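Local coordinates for sensor protein kinase HptS (Staphylococcus aureus, PDB 6LKI), which probably senses an extracellular signal and autophosphorylates on histidine as a two-component sensor kinase, at residues Tyr61-Gly66 with Lys101-Asn106. Residues are numbered along the deposited sequence; the frame is centred on the assembly and turned at random.
Sequences YYELSG and KIYMAN
Tyr61 sets the CE2 edge of its ring against the methyl of Ala105, with CE2 3.8 Å from Ala105 CB and the methyl lying in the ring plane. Its chi1 of -67° puts CG beside the backbone N; the ring lies diagonally across the strand pair. Tyr103 goes the other way along the same face: its CE1 comes 3.9 Å from Glu63 OE1. The carboxylate and the phenol cross obliquely, their planes 65° apart, and meet by packing rather than by a hydrogen bond. Lys101, on that face too, bends at chi3 and chi4, carrying its amine away from Glu63 to a salt bridge with an acidic side chain of another protein; Glu63 OE1 and Lys101 NZ remain 6.6 Å apart. Beneath these side chains the strands run antiparallel and are joined by two pairs of backbone bonds. Tyr61 and Tyr103 exchange N-H and C=O, the bond from Tyr103 N to Tyr61 O measuring 2.8 Å; Glu63 and Lys101 do likewise, with Glu63 N 2.9 Å from Lys101 O. Tyr62 and Ile102 form the non-hydrogen-bonded pair between them and face the other side; Tyr62 CB and Ile102 CG1 lie 4.5 Å apart, a loose contact. There Tyr62 CG sits between its backbone N and carbonyl carbon (chi1 57°), and the ring packs on Leu49, Leu50 and Ile53 of helix 39-55. The two strands are the central pair of a four-stranded antiparallel sheet in 2-1-4-3 order, flanked by 69-72 and 84-92, one of two in the chain and resembling a PAS-like (Cache) sensor sheet. The Tyr62 face is buried and mostly hydrophobic; the other is partly exposed and carries two tyrosine rings with Glu63 and Lys101, so Lys101 contributes a charge pair to the interface with the other protein.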
ATOM      1  N   TYR B  61      12.383 -12.046   9.750  1.00 29.76           N
ATOM      2  CA  TYR B  61      11.805 -10.780  10.178  1.00 28.46           C
ATOM      3  C   TYR B  61      10.306 -10.829   9.940  1.00 28.69           C
ATOM      4  O   TYR B  61       9.857 -11.237   8.862  1.00 29.55           O
ATOM      5  CB  TYR B  61      12.432  -9.601   9.428  1.00 27.21           C
ATOM      6  CG  TYR B  61      13.884  -9.394   9.777  1.00 25.90           C
ATOM      7  CD1 TYR B  61      14.248  -8.788  10.970  1.00 28.23           C
ATOM      8  CD2 TYR B  61      14.892  -9.832   8.927  1.00 27.71           C
ATOM      9  CE1 TYR B  61      15.576  -8.611  11.303  1.00 30.07           C
ATOM     10  CE2 TYR B  61      16.224  -9.657   9.250  1.00 29.21           C
ATOM     11  CZ  TYR B  61      16.559  -9.045  10.439  1.00 31.74           C
ATOM     12  OH  TYR B  61      17.881  -8.869  10.770  1.00 32.66           O
ATOM     13  N   TYR B  62       9.534 -10.429  10.944  1.00 25.37           N
ATOM     14  CA  TYR B  62       8.089 -10.366  10.807  1.00 25.55           C
ATOM     15  C   TYR B  62       7.635  -8.922  10.639  1.00 29.43           C
ATOM     16  O   TYR B  62       8.243  -7.990  11.174  1.00 29.50           O
ATOM     17  CB  TYR B  62       7.382 -11.002  12.010  1.00 26.10           C
ATOM     18  CG  TYR B  62       7.737 -10.409  13.361  1.00 29.51           C
ATOM     19  CD1 TYR B  62       7.136  -9.238  13.813  1.00 28.41           C
ATOM     20  CD2 TYR B  62       8.654 -11.035  14.193  1.00 26.79           C
ATOM     21  CE1 TYR B  62       7.456  -8.699  15.049  1.00 25.78           C
ATOM     22  CE2 TYR B  62       8.977 -10.508  15.430  1.00 27.96           C
ATOM     23  CZ  TYR B  62       8.376  -9.341  15.853  1.00 27.25           C
ATOM     24  OH  TYR B  62       8.699  -8.814  17.083  1.00 29.77           O
ATOM     25  N   GLU B  63       6.564  -8.751   9.871  1.00 25.13           N
ATOM     26  CA  GLU B  63       5.866  -7.476   9.741  1.00 28.56           C
ATOM     27  C   GLU B  63       4.394  -7.741  10.022  1.00 28.77           C
ATOM     28  O   GLU B  63       3.733  -8.456   9.262  1.00 30.62           O
ATOM     29  CB  GLU B  63       6.064  -6.864   8.352  1.00 29.83           C
ATOM     30  CG  GLU B  63       7.465  -6.319   8.102  1.00 31.38           C
ATOM     31  CD  GLU B  63       7.554  -5.487   6.834  1.00 34.06           C
ATOM     32  OE1 GLU B  63       6.575  -5.470   6.060  1.00 37.40           O
ATOM     33  OE2 GLU B  63       8.604  -4.847   6.612  1.00 32.39           O
ATOM     34  N   LEU B  64       3.892  -7.197  11.127  1.00 26.76           N
ATOM     35  CA  LEU B  64       2.488  -7.315  11.505  1.00 29.49           C
ATOM     36  C   LEU B  64       1.833  -5.967  11.238  1.00 29.76           C
ATOM     37  O   LEU B  64       2.076  -4.997  11.967  1.00 27.78           O
ATOM     38  CB  LEU B  64       2.344  -7.727  12.969  1.00 28.88           C
ATOM     39  CG  LEU B  64       0.938  -8.095  13.446  1.00 29.62           C
ATOM     40  CD1 LEU B  64       0.377  -9.261  12.642  1.00 27.77           C
ATOM     41  CD2 LEU B  64       0.949  -8.417  14.934  1.00 30.32           C
ATOM     42  N   SER B  65       1.011  -5.903  10.195  1.00 25.52           N
ATOM     43  CA  SER B  65       0.480  -4.644   9.689  1.00 29.19           C
ATOM     44  C   SER B  65      -1.021  -4.569   9.927  1.00 32.12           C
ATOM     45  O   SER B  65      -1.760  -5.495   9.574  1.00 32.16           O
ATOM     46  CB  SER B  65       0.783  -4.486   8.198  1.00 31.29           C
ATOM     47  OG  SER B  65       2.176  -4.578   7.953  1.00 34.22           O
ATOM     48  N   GLY B  66      -1.463  -3.462  10.516  1.00 31.89           N
ATOM     49  CA  GLY B  66      -2.868  -3.192  10.691  1.00 33.22           C
ATOM     50  C   GLY B  66      -3.175  -1.741  10.389  1.00 33.71           C
ATOM     51  O   GLY B  66      -2.299  -0.975   9.977  1.00 37.41           O
ATOM     52  N   LYS B 101       3.394 -10.926   7.653  1.00 27.61           N
ATOM     53  CA  LYS B 101       4.337 -11.396   6.699  1.00 29.83           C
ATOM     54  C   LYS B 101       5.650 -11.737   7.354  1.00 30.24           C
ATOM     55  O   LYS B 101       6.098 -11.018   8.153  1.00 30.74           O
ATOM     56  CB  LYS B 101       4.568 -10.347   5.664  1.00 27.98           C
ATOM     57  CG  LYS B 101       3.321  -9.869   5.024  1.00 34.62           C
ATOM     58  CD  LYS B 101       3.653  -9.287   3.689  1.00 38.56           C
ATOM     59  CE  LYS B 101       2.805  -8.094   3.396  1.00 53.71           C
ATOM     60  NZ  LYS B 101       1.384  -8.436   3.151  1.00 58.17           N
ATOM     61  N   ILE B 102       6.250 -12.843   6.950  1.00 29.38           N
ATOM     62  CA  ILE B 102       7.528 -13.295   7.490  1.00 28.08           C
ATOM     63  C   ILE B 102       8.529 -13.363   6.347  1.00 29.17           C
ATOM     64  O   ILE B 102       8.271 -14.012   5.326  1.00 29.14           O
ATOM     65  CB  ILE B 102       7.399 -14.657   8.195  1.00 30.88           C
ATOM     66  CG1 ILE B 102       6.463 -14.538   9.401  1.00 31.16           C
ATOM     67  CG2 ILE B 102       8.765 -15.167   8.626  1.00 30.73           C
ATOM     68  CD1 ILE B 102       6.256 -15.835  10.146  1.00 32.31           C
ATOM     69  N   TYR B 103       9.662 -12.688   6.515  1.00 29.07           N
ATOM     70  CA  TYR B 103      10.704 -12.613   5.503  1.00 31.16           C
ATOM     71  C   TYR B 103      11.942 -13.358   5.976  1.00 31.56           C
ATOM     72  O   TYR B 103      12.281 -13.326   7.163  1.00 30.49           O
ATOM     73  CB  TYR B 103      11.070 -11.157   5.192  1.00 31.66           C
ATOM     74  CG  TYR B 103       9.930 -10.336   4.639  1.00 28.48           C
ATOM     75  CD1 TYR B 103       9.028  -9.706   5.485  1.00 30.67           C
ATOM     76  CD2 TYR B 103       9.757 -10.192   3.269  1.00 35.49           C
ATOM     77  CE1 TYR B 103       7.982  -8.955   4.981  1.00 34.10           C
ATOM     78  CE2 TYR B 103       8.716  -9.441   2.756  1.00 34.05           C
ATOM     79  CZ  TYR B 103       7.832  -8.825   3.617  1.00 34.51           C
ATOM     80  OH  TYR B 103       6.793  -8.080   3.111  1.00 37.98           O
ATOM     81  N   MET B 104      12.618 -14.021   5.044  1.00 30.60           N
ATOM     82  CA  MET B 104      13.881 -14.697   5.312  1.00 33.94           C
ATOM     83  C   MET B 104      15.011 -13.860   4.730  1.00 35.54           C
ATOM     84  O   MET B 104      15.039 -13.607   3.520  1.00 35.18           O
ATOM     85  CB  MET B 104      13.886 -16.108   4.719  1.00 36.56           C
ATOM     86  CG  MET B 104      15.104 -16.940   5.094  1.00 40.19           C
ATOM     87  SD  MET B 104      16.513 -16.669   3.997  1.00 43.08           S
ATOM     88  CE  MET B 104      15.934 -17.464   2.500  1.00 42.86           C
ATOM     89  N   ALA B 105      15.937 -13.431   5.587  1.00 34.37           N
ATOM     90  CA  ALA B 105      17.079 -12.642   5.140  1.00 38.80           C
ATOM     91  C   ALA B 105      18.304 -13.507   4.866  1.00 40.93           C
ATOM     92  O   ALA B 105      19.066 -13.221   3.936  1.00 40.10           O
ATOM     93  CB  ALA B 105      17.418 -11.571   6.180  1.00 32.58           C
ATOM     94  N   ASN B 106      18.502 -14.556   5.659  1.00 38.83           N
ATOM     95  CA  ASN B 106      19.599 -15.499   5.479  1.00 41.89           C
ATOM     96  C   ASN B 106      19.315 -16.715   6.349  1.00 41.37           C
ATOM     97  O   ASN B 106      18.402 -16.710   7.179  1.00 38.59           O
ATOM     98  CB  ASN B 106      20.955 -14.876   5.833  1.00 42.44           C
ATOM     99  CG  ASN B 106      21.031 -14.420   7.278  1.00 41.09           C
ATOM    100  OD1 ASN B 106      21.128 -15.236   8.196  1.00 45.96           O
ATOM    101  ND2 ASN B 106      20.992 -13.109   7.487  1.00 45.76           N
TER